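Side-chain contacts in alpha-glucosidase (Pseudoalteromonas sp. K8, PDB 5HQA), which hydrolyses alpha-glucosides as a calcium-binding, chloride-activated member of glycoside hydrolase family 97: residues F544-I547 and Q548-T552; A288-K291 and N292-Y296; R636-T639 and A640-L644; Y419-N422 and V423-A427. All blocks are in the same frame, centred on the assembly; numbering follows the deposited sequence.

Contact 1: F544-I547 and Q548-T552; sequences FQFI and QDVPT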
loop_
_atom_site.group_PDB
_atom_site.type_symbol
_atom_site.label_atom_id
_atom_site.label_comp_id
_atom_site.label_asym_id
_atom_site.label_seq_id
_atom_site.Cartn_x
_atom_site.Cartn_y
_atom_site.Cartn_z
ATOM N N PHE A 544 18.121 -17.500 7.929
ATOM C CA PHE A 544 18.433 -16.083 7.775
ATOM C C PHE A 544 19.099 -15.796 6.435
ATOM O O PHE A 544 19.006 -14.672 5.924
ATOM C CB PHE A 544 19.334 -15.637 8.932
ATOM C CG PHE A 544 19.506 -14.141 9.040
ATOM C CD1 PHE A 544 18.418 -13.291 8.926
ATOM C CD2 PHE A 544 20.759 -13.595 9.302
ATOM C CE1 PHE A 544 18.577 -11.923 9.050
ATOM C CE2 PHE A 544 20.928 -12.225 9.424
ATOM C CZ PHE A 544 19.835 -11.390 9.291
ATOM N N GLN A 545 19.764 -16.798 5.847
ATOM C CA GLN A 545 20.440 -16.589 4.568
ATOM C C GLN A 545 19.472 -16.122 3.483
ATOM O O GLN A 545 19.854 -15.322 2.617
ATOM C CB GLN A 545 21.155 -17.871 4.131
ATOM C CG GLN A 545 22.061 -17.679 2.918
ATOM C CD GLN A 545 23.227 -16.751 3.210
ATOM O OE1 GLN A 545 24.025 -16.993 4.122
ATOM N NE2 GLN A 545 23.329 -15.675 2.439
ATOM N N PHE A 546 18.217 -16.584 3.509
ATOM C CA PHE A 546 17.284 -16.107 2.493
ATOM C C PHE A 546 17.048 -14.609 2.619
ATOM O O PHE A 546 16.996 -13.894 1.611
ATOM C CB PHE A 546 15.944 -16.833 2.556
ATOM C CG PHE A 546 15.016 -16.401 1.460
ATOM C CD1 PHE A 546 15.204 -16.867 0.162
ATOM C CD2 PHE A 546 14.003 -15.479 1.704
ATOM C CE1 PHE A 546 14.370 -16.445 -0.877
ATOM C CE2 PHE A 546 13.169 -15.053 0.675
ATOM C CZ PHE A 546 13.358 -15.537 -0.619
ATOM N N ILE A 547 16.886 -14.115 3.848
ATOM C CA ILE A 547 16.673 -12.686 4.049
ATOM C C ILE A 547 17.908 -11.903 3.624
ATOM O O ILE A 547 17.804 -10.819 3.038
ATOM C CB ILE A 547 16.298 -12.406 5.516
ATOM C CG1 ILE A 547 15.016 -13.152 5.879
ATOM C CG2 ILE A 547 16.130 -10.909 5.749
ATOM C CD1 ILE A 547 14.541 -12.914 7.323
ATOM N N GLN A 548 19.099 -12.438 3.905
ATOM C CA GLN A 548 20.317 -11.780 3.453
ATOM C C GLN A 548 20.392 -11.728 1.938
ATOM O O GLN A 548 20.920 -10.762 1.377
ATOM C CB GLN A 548 21.541 -12.501 3.997
ATOM C CG GLN A 548 21.720 -12.379 5.494
ATOM C CD GLN A 548 22.903 -13.186 5.961
ATOM O OE1 GLN A 548 22.767 -14.359 6.295
ATOM N NE2 GLN A 548 24.079 -12.576 5.950
ATOM N N ASP A 549 19.883 -12.760 1.259
ATOM C CA ASP A 549 20.020 -12.833 -0.192
ATOM C C ASP A 549 18.972 -12.002 -0.925
ATOM O O ASP A 549 19.256 -11.471 -2.006
ATOM C CB ASP A 549 19.914 -14.283 -0.677
ATOM C CG ASP A 549 21.150 -15.117 -0.370
ATOM O OD1 ASP A 549 22.179 -14.577 0.109
ATOM O OD2 ASP A 549 21.086 -16.338 -0.640
ATOM N N VAL A 550 17.766 -11.881 -0.381
ATOM C CA VAL A 550 16.633 -11.472 -1.212
ATOM C C VAL A 550 16.716 -9.979 -1.531
ATOM O O VAL A 550 17.001 -9.164 -0.642
ATOM C CB VAL A 550 15.299 -11.849 -0.540
ATOM C CG1 VAL A 550 15.057 -11.053 0.765
ATOM C CG2 VAL A 550 14.126 -11.705 -1.522
ATOM N N PRO A 551 16.495 -9.576 -2.783
ATOM C CA PRO A 551 16.450 -8.150 -3.127
ATOM C C PRO A 551 15.081 -7.558 -2.790
ATOM O O PRO A 551 14.162 -8.257 -2.354
ATOM C CB PRO A 551 16.719 -8.146 -4.633
ATOM C CG PRO A 551 16.230 -9.476 -5.111
ATOM C CD PRO A 551 16.432 -10.444 -3.970
ATOM N N THR A 552 14.970 -6.233 -2.971
ATOM C CA THR A 552 13.720 -5.512 -2.750
ATOM C C THR A 552 13.329 -4.687 -3.974
ATOM O O THR A 552 12.413 -3.857 -3.892
ATOM C CB THR A 552 13.807 -4.589 -1.526
ATOM O OG1 THR A 552 14.670 -3.484 -1.823
ATOM C CG2 THR A 552 14.354 -5.332 -0.308
HETATM O O HOH W 1 26.178 -15.081 5.968
#
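Over one face of the Phe544 ring lies CG of Gln548, a CH-pi contact with CG 4.2 Å from the ring centroid. The Gln548 amide follows across the CD2 and CE2 rim, its plane 21° from that of the ring. Two residues on, the Phe546 ring carries Val550 on a face, CB near its rim and CG2 4.0 Å from CZ; the broad apolar face takes both carbons of this beta-branched side chain. Outside partners add to both rings: Phe544 stacks with Tyr537 and Phe546 meets Tyr616 edge-to-face. On the more polar side, Gln545 bends at chi2 (65°) and brings NE2 to OD1 of Asp549 at 2.8 Å. The acceptor lies in the amide plane, yet the carboxylate is met from above its own plane. A water accepts from Gln548 NE2 and donates weakly to Gln545 OE1. Were Gln545 cut back to an alanine, Asp549 OD1 would probably lose this donor and its carboxylate turn more freely, though OD2 would keep its salt bridge to Arg657. Val550 N still bonds to Phe546 O at 2.9 Å, while Val550 itself leaves helical geometry: this is the C-terminal turn of an amphipathic helix, 541-549.

Contact 2: A288-K291 and N292-Y296; sequences ATTK and NTKYY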
loop_
_atom_site.group_PDB
_atom_site.type_symbol
_atom_site.label_atom_id
_atom_site.label_comp_id
_atom_site.label_asym_id
_atom_site.label_seq_id
_atom_site.Cartn_x
_atom_site.Cartn_y
_atom_site.Cartn_z
ATOM N N ALA A 288 16.156 3.267 22.520
ATOM C CA ALA A 288 16.933 4.172 21.667
ATOM C C ALA A 288 18.098 4.774 22.450
ATOM O O ALA A 288 18.076 5.933 22.864
ATOM C CB ALA A 288 16.029 5.263 21.105
ATOM N N THR A 289 19.140 3.977 22.641
ATOM C CA THR A 289 20.374 4.465 23.233
ATOM C C THR A 289 21.501 4.389 22.215
ATOM O O THR A 289 21.444 3.629 21.245
ATOM C CB THR A 289 20.763 3.659 24.472
ATOM O OG1 THR A 289 21.216 2.358 24.070
ATOM C CG2 THR A 289 19.582 3.519 25.402
ATOM N N THR A 290 22.540 5.189 22.461
ATOM C CA THR A 290 23.730 5.142 21.618
ATOM C C THR A 290 24.290 3.725 21.548
ATOM O O THR A 290 24.566 3.200 20.461
ATOM C CB THR A 290 24.779 6.117 22.159
ATOM O OG1 THR A 290 24.205 7.427 22.258
ATOM C CG2 THR A 290 25.988 6.168 21.243
ATOM N N LYS A 291 24.436 3.083 22.707
ATOM C CA LYS A 291 24.992 1.736 22.763
ATOM C C LYS A 291 24.146 0.751 21.962
ATOM O O LYS A 291 24.675 -0.047 21.178
ATOM C CB LYS A 291 25.100 1.294 24.221
ATOM C CG LYS A 291 25.525 -0.147 24.433
ATOM C CD LYS A 291 25.703 -0.425 25.930
ATOM C CE LYS A 291 26.234 -1.825 26.202
ATOM N NZ LYS A 291 25.241 -2.883 25.838
ATOM N N ASN A 292 22.823 0.779 22.160
ATOM C CA ASN A 292 21.959 -0.142 21.429
ATOM C C ASN A 292 22.017 0.126 19.932
ATOM O O ASN A 292 22.079 -0.811 19.128
ATOM C CB ASN A 292 20.514 -0.043 21.930
ATOM C CG ASN A 292 20.295 -0.764 23.250
ATOM O OD1 ASN A 292 21.083 -1.624 23.642
ATOM N ND2 ASN A 292 19.206 -0.424 23.934
ATOM N N THR A 293 22.000 1.401 19.539
ATOM C CA THR A 293 22.007 1.723 18.117
ATOM C C THR A 293 23.296 1.249 17.460
ATOM O O THR A 293 23.267 0.688 16.357
ATOM C CB THR A 293 21.807 3.226 17.913
ATOM O OG1 THR A 293 20.556 3.622 18.494
ATOM C CG2 THR A 293 21.788 3.565 16.434
ATOM N N LYS A 294 24.435 1.436 18.136
ATOM C CA LYS A 294 25.702 0.962 17.587
ATOM C C LYS A 294 25.716 -0.554 17.457
ATOM O O LYS A 294 26.282 -1.100 16.502
ATOM C CB LYS A 294 26.866 1.425 18.463
ATOM C CG LYS A 294 27.181 2.909 18.363
ATOM C CD LYS A 294 28.425 3.263 19.175
ATOM C CE LYS A 294 28.878 4.687 18.882
ATOM N NZ LYS A 294 30.113 5.082 19.632
ATOM N N TYR A 295 25.108 -1.253 18.418
ATOM C CA TYR A 295 25.025 -2.705 18.336
ATOM C C TYR A 295 24.219 -3.135 17.114
ATOM O O TYR A 295 24.617 -4.059 16.393
ATOM C CB TYR A 295 24.421 -3.257 19.627
ATOM C CG TYR A 295 23.903 -4.677 19.545
ATOM C CD1 TYR A 295 24.752 -5.764 19.715
ATOM C CD2 TYR A 295 22.553 -4.926 19.332
ATOM C CE1 TYR A 295 24.272 -7.064 19.652
ATOM C CE2 TYR A 295 22.062 -6.214 19.266
ATOM C CZ TYR A 295 22.922 -7.283 19.424
ATOM O OH TYR A 295 22.414 -8.566 19.359
ATOM N N TYR A 296 23.094 -2.466 16.854
ATOM C CA TYR A 296 22.309 -2.789 15.663
ATOM C C TYR A 296 23.065 -2.438 14.385
ATOM O O TYR A 296 23.001 -3.180 13.396
ATOM C CB TYR A 296 20.959 -2.067 15.707
ATOM C CG TYR A 296 19.878 -2.818 16.461
ATOM C CD1 TYR A 296 19.937 -2.963 17.844
ATOM C CD2 TYR A 296 18.794 -3.376 15.787
ATOM C CE1 TYR A 296 18.948 -3.647 18.530
ATOM C CE2 TYR A 296 17.798 -4.064 16.469
ATOM C CZ TYR A 296 17.884 -4.194 17.837
ATOM O OH TYR A 296 16.903 -4.876 18.520
HETATM O O HOH W 2 23.425 -3.469 23.541
HETATM O O HOH W 3 22.072 -1.722 25.939
#
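Thr289 and Asn292 meet in a capping bond: OG1 of Thr289, at the N-cap, accepts from Asn292 N at 3.0 Å, and the N-H points almost straight at it (164°). The hydroxyl sits between the backbone N and the carbonyl carbon (chi1 72°), which swings it over the first turn of helix 290-303. Threonine suits this place because its short side chain can stand in for the carbonyl that a preceding helical turn would have supplied.

Bonds to the Thr289 carbonyl come next. Thr289 O takes Thr293 N and, from above its carbonyl plane, Thr293 OG1 as well, each at 2.9 Å. Thr293 is buried, so turning its hydroxyl back onto the helix settles a polar group, while its side chain also touches Ile269, Val310 and Leu342.

Water carries the link between Lys291 and Asn292. In the Asn292 conformer given, one of two deposited, a water accepts from Lys291 NZ and donates to Asn292 OD1, both at 3.0 Å. In the same conformer the other end of the Asn292 amide is taken by Gly287 O, just ahead of Ala288.

Apolar contact is slight. Lys294 runs alongside Thr290, pointing the same way, with CE 4.0 Å from CG2 of Thr290; the Thr290 hydroxyl is bonded to Asp338 N and Asp336 O.

The Thr289 hydroxyl thus supplies an acceptor the first turn lacks, and the Thr293 hydroxyl finds its own in Thr289 O, whereas Lys291, bound through water at the exposed surface, is probably held more loosely.

Contact 3: R636-T639 and A640-L644; sequences RLVT and ASDKL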
loop_
_atom_site.group_PDB
_atom_site.type_symbol
_atom_site.label_atom_id
_atom_site.label_comp_id
_atom_site.label_asym_id
_atom_site.label_seq_id
_atom_site.Cartn_x
_atom_site.Cartn_y
_atom_site.Cartn_z
ATOM N N ARG A 636 18.475 -27.501 -5.763
ATOM C CA ARG A 636 17.994 -28.318 -6.871
ATOM C C ARG A 636 18.250 -27.589 -8.182
ATOM O O ARG A 636 17.839 -26.435 -8.332
ATOM C CB ARG A 636 16.498 -28.604 -6.693
ATOM C CG ARG A 636 15.844 -29.421 -7.787
ATOM C CD ARG A 636 14.333 -29.484 -7.568
ATOM N NE ARG A 636 13.995 -30.083 -6.282
ATOM C CZ ARG A 636 12.771 -30.101 -5.759
ATOM N NH1 ARG A 636 11.757 -29.548 -6.410
ATOM N NH2 ARG A 636 12.559 -30.671 -4.581
ATOM N N LEU A 637 18.919 -28.254 -9.125
ATOM C CA LEU A 637 19.144 -27.657 -10.440
ATOM C C LEU A 637 17.850 -27.700 -11.244
ATOM O O LEU A 637 17.190 -28.740 -11.307
ATOM C CB LEU A 637 20.252 -28.393 -11.194
ATOM C CG LEU A 637 21.651 -28.322 -10.579
ATOM C CD1 LEU A 637 22.620 -29.171 -11.375
ATOM C CD2 LEU A 637 22.134 -26.888 -10.524
ATOM N N VAL A 638 17.477 -26.565 -11.846
ATOM C CA VAL A 638 16.240 -26.460 -12.615
ATOM C C VAL A 638 16.447 -25.555 -13.823
ATOM O O VAL A 638 17.374 -24.743 -13.874
ATOM C CB VAL A 638 15.053 -25.910 -11.785
ATOM C CG1 VAL A 638 14.678 -26.855 -10.651
ATOM C CG2 VAL A 638 15.371 -24.501 -11.259
ATOM N N THR A 639 15.550 -25.703 -14.798
ATOM C CA THR A 639 15.452 -24.813 -15.947
ATOM C C THR A 639 13.984 -24.486 -16.176
ATOM O O THR A 639 13.093 -24.987 -15.482
ATOM C CB THR A 639 16.034 -25.430 -17.223
ATOM O OG1 THR A 639 15.203 -26.522 -17.634
ATOM C CG2 THR A 639 17.465 -25.919 -16.998
ATOM N N ALA A 640 13.738 -23.650 -17.183
ATOM C CA ALA A 640 12.387 -23.211 -17.507
ATOM C C ALA A 640 11.454 -24.363 -17.868
ATOM O O ALA A 640 10.233 -24.196 -17.809
ATOM C CB ALA A 640 12.438 -22.209 -18.662
ATOM N N SER A 641 11.979 -25.522 -18.250
ATOM C CA SER A 641 11.100 -26.627 -18.607
ATOM C C SER A 641 10.672 -27.457 -17.402
ATOM O O SER A 641 9.876 -28.388 -17.560
ATOM C CB SER A 641 11.772 -27.522 -19.650
ATOM O OG SER A 641 12.936 -28.113 -19.111
ATOM N N ASP A 642 11.157 -27.139 -16.206
ATOM C CA ASP A 642 10.824 -27.913 -15.022
ATOM C C ASP A 642 9.550 -27.397 -14.362
ATOM O O ASP A 642 9.012 -26.343 -14.709
ATOM C CB ASP A 642 11.973 -27.881 -14.017
ATOM C CG ASP A 642 13.145 -28.726 -14.461
ATOM O OD1 ASP A 642 12.913 -29.887 -14.854
ATOM O OD2 ASP A 642 14.288 -28.229 -14.443
ATOM N N LYS A 643 9.080 -28.159 -13.380
ATOM C CA LYS A 643 7.923 -27.767 -12.593
ATOM C C LYS A 643 8.213 -28.029 -11.122
ATOM O O LYS A 643 9.132 -28.776 -10.770
ATOM C CB LYS A 643 6.654 -28.512 -13.042
ATOM C CG LYS A 643 6.739 -30.020 -12.921
ATOM C CD LYS A 643 5.385 -30.682 -13.184
ATOM C CE LYS A 643 5.360 -32.152 -12.721
ATOM N NZ LYS A 643 4.319 -32.419 -11.663
ATOM N N LEU A 644 7.424 -27.385 -10.263
ATOM C CA LEU A 644 7.522 -27.540 -8.819
ATOM C C LEU A 644 6.161 -27.866 -8.244
ATOM O O LEU A 644 5.147 -27.329 -8.695
ATOM C CB LEU A 644 8.014 -26.274 -8.124
ATOM C CG LEU A 644 9.484 -25.934 -8.218
ATOM C CD1 LEU A 644 9.750 -24.848 -7.233
ATOM C CD2 LEU A 644 10.291 -27.158 -7.894
#
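Asp642 reaches back across the turn with OD2 to Thr639 N, 2.8 Å away and nearly straight at 159°. The amide meets the anti side of the carboxylate, somewhat out of its plane. With CG anti to the carbonyl carbon (chi1 -73°), the carboxylate is laid against the incoming chain, and OD2 also rests beside CA of Val638 at 3.2 Å. In the reverse direction Asp642 N donates to Thr639 O at 3.0 Å, from above the carbonyl plane. The two bonds clasp Thr639 and Asp642, the first and last residues of a type I beta turn, which joins strand 631-638 to strand 643-648. A leucine in place of Asp642 would probably leave the Thr639 amide without its side-chain acceptor and the turn held less firmly.

On the turn itself, Thr639 OG1 lies 3.1 Å from Ser641 OG and weakly accepts from Ser641 N; short hydroxyl side chains can bond back to the turn or to solvent.

Further from the turn, Leu644 slides past Arg636 in the opposite direction. In the arginine conformer given, one of two deposited, Leu644 CD2 lies at the guanidinium edge, though so close to NH1 that the approach is doubtful; NH2 forms a salt bridge with Glu634. Leu644 packs on Ile656 and Val638 on Phe658, both from strand 653-660, while backbone bonds tie Val638 to Phe611 in one sheet and Leu644 to Ile600 in the other.

Contact 4: Y419-N422 and V423-A427; sequences YLHN and VKLAA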
loop_
_atom_site.group_PDB
_atom_site.type_symbol
_atom_site.label_atom_id
_atom_site.label_comp_id
_atom_site.label_asym_id
_atom_site.label_seq_id
_atom_site.Cartn_x
_atom_site.Cartn_y
_atom_site.Cartn_z
ATOM N N TYR A 419 -0.040 15.117 4.090
ATOM C CA TYR A 419 0.929 14.070 3.778
ATOM C C TYR A 419 1.839 14.495 2.636
ATOM O O TYR A 419 3.060 14.304 2.691
ATOM C CB TYR A 419 0.224 12.767 3.396
ATOM C CG TYR A 419 -0.489 12.032 4.504
ATOM C CD1 TYR A 419 0.217 11.477 5.573
ATOM C CD2 TYR A 419 -1.871 11.849 4.456
ATOM C CE1 TYR A 419 -0.452 10.777 6.580
ATOM C CE2 TYR A 419 -2.546 11.156 5.450
ATOM C CZ TYR A 419 -1.831 10.628 6.509
ATOM O OH TYR A 419 -2.498 9.928 7.488
ATOM N N LEU A 420 1.252 15.038 1.565
ATOM C CA LEU A 420 2.061 15.385 0.404
ATOM C C LEU A 420 3.022 16.523 0.721
ATOM O O LEU A 420 4.145 16.541 0.209
ATOM C CB LEU A 420 1.163 15.737 -0.786
ATOM C CG LEU A 420 1.938 15.930 -2.094
ATOM C CD1 LEU A 420 2.734 14.677 -2.433
ATOM C CD2 LEU A 420 1.019 16.314 -3.244
ATOM N N HIS A 421 2.622 17.463 1.580
ATOM C CA HIS A 421 3.558 18.502 1.992
ATOM C C HIS A 421 4.787 17.892 2.647
ATOM O O HIS A 421 5.920 18.293 2.355
ATOM C CB HIS A 421 2.894 19.482 2.954
ATOM C CG HIS A 421 3.877 20.356 3.668
ATOM N ND1 HIS A 421 4.548 21.385 3.041
ATOM C CD2 HIS A 421 4.340 20.325 4.941
ATOM C CE1 HIS A 421 5.364 21.966 3.904
ATOM N NE2 HIS A 421 5.256 21.344 5.064
ATOM N N ASN A 422 4.573 16.920 3.534
ATOM C CA ASN A 422 5.671 16.236 4.215
ATOM C C ASN A 422 6.600 15.556 3.210
ATOM O O ASN A 422 7.832 15.683 3.290
ATOM C CB ASN A 422 5.075 15.231 5.210
ATOM C CG ASN A 422 6.125 14.453 5.978
ATOM O OD1 ASN A 422 6.283 13.249 5.776
ATOM N ND2 ASN A 422 6.825 15.127 6.884
ATOM N N VAL A 423 6.019 14.850 2.237
ATOM C CA VAL A 423 6.807 14.142 1.226
ATOM C C VAL A 423 7.589 15.123 0.358
ATOM O O VAL A 423 8.772 14.910 0.061
ATOM C CB VAL A 423 5.879 13.246 0.382
ATOM C CG1 VAL A 423 6.597 12.721 -0.856
ATOM C CG2 VAL A 423 5.332 12.094 1.241
ATOM N N LYS A 424 6.947 16.211 -0.066
ATOM C CA LYS A 424 7.630 17.175 -0.922
ATOM C C LYS A 424 8.737 17.900 -0.168
ATOM O O LYS A 424 9.812 18.157 -0.726
ATOM C CB LYS A 424 6.630 18.186 -1.479
ATOM C CG LYS A 424 5.733 17.677 -2.589
ATOM C CD LYS A 424 4.678 18.734 -2.850
ATOM C CE LYS A 424 4.075 18.640 -4.220
ATOM N NZ LYS A 424 3.020 19.684 -4.374
ATOM N N LEU A 425 8.487 18.264 1.089
ATOM C CA LEU A 425 9.541 18.889 1.883
ATOM C C LEU A 425 10.692 17.917 2.122
ATOM O O LEU A 425 11.866 18.297 2.025
ATOM C CB LEU A 425 8.975 19.398 3.208
ATOM C CG LEU A 425 9.970 20.151 4.092
ATOM C CD1 LEU A 425 10.529 21.351 3.351
ATOM C CD2 LEU A 425 9.303 20.592 5.381
ATOM N N ALA A 426 10.376 16.650 2.417
ATOM C CA ALA A 426 11.425 15.645 2.574
ATOM C C ALA A 426 12.278 15.532 1.317
ATOM O O ALA A 426 13.507 15.404 1.398
ATOM C CB ALA A 426 10.806 14.291 2.924
ATOM N N ALA A 427 11.644 15.592 0.142
ATOM C CA ALA A 427 12.386 15.469 -1.108
ATOM C C ALA A 427 13.397 16.594 -1.279
ATOM O O ALA A 427 14.466 16.378 -1.860
ATOM C CB ALA A 427 11.425 15.439 -2.294
#
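Tyr419 meets Val423 through its backbone: the tyrosine O accepts from Val423 N at 3.0 Å, the donor in the carbonyl plane, and Val423 CG2 packs beside that same oxygen. The tyrosine ring leads away from the turn, its OH bonded to the backbone O of Glu437, a calcium ligand, and its ring edge-to-face with Tyr389.

Leu420 comes next, crossing Lys424 obliquely. The lysine, extended beyond CG, lays its CD and CE over the leucine, with CE 4.0 Å from CD2 of Leu420. A long aliphatic stem lets lysine cover a leucine while carrying its ammonium onward. CD1 of Leu420 makes a looser apolar contact with CB of Val423, at 4.5 Å.

His421 then runs alongside Leu425, both pointing the same way. With CG of each anti to its backbone N (chi1 166° for the histidine), the side chains lean in one direction, and Leu425 CD2 comes obliquely to NE2 of His421, at 4.1 Å.

Asn422, buried, turns its amide to the neighbouring helix, where ND2 bonds to Tyr366 OH; its backbone O receives Ala426 N at 2.9 Å. Ala426 touches Ile433 of strand 432-435, its small size probably allowing a close approach.

Across the turn, therefore, main-chain bonds supply the polar links and side chains add mainly apolar contact, while the polar ends of Tyr419 and Asn422 are spent on joining this helix to its surroundings in the barrel.

In the fold
Contacts 1, 2 and 4 belong to the glycoside hydrolase 97 region with its parallel TIM-barrel-type sheet, and each centres on one helix: contact 2 at its start, contact 1 at its end, contact 4 wholly inside. Contact 3 is a strand-to-strand turn in the C-terminal beta domain. Contact 2 is a surface contact; the other three are partly buried. Their chemistry follows place: the helix start uses a hydroxyl cap and water, the helix end mixes aromatic packing with an amide-carboxylate bond, mid-helix contact 4 relies on backbone bonds and aliphatic cover, and the turn uses a carboxylate clasp. Only contact 4 approaches the calcium site. Contacts 3 and 4 lie farthest apart, their centres about 46 Å from each other.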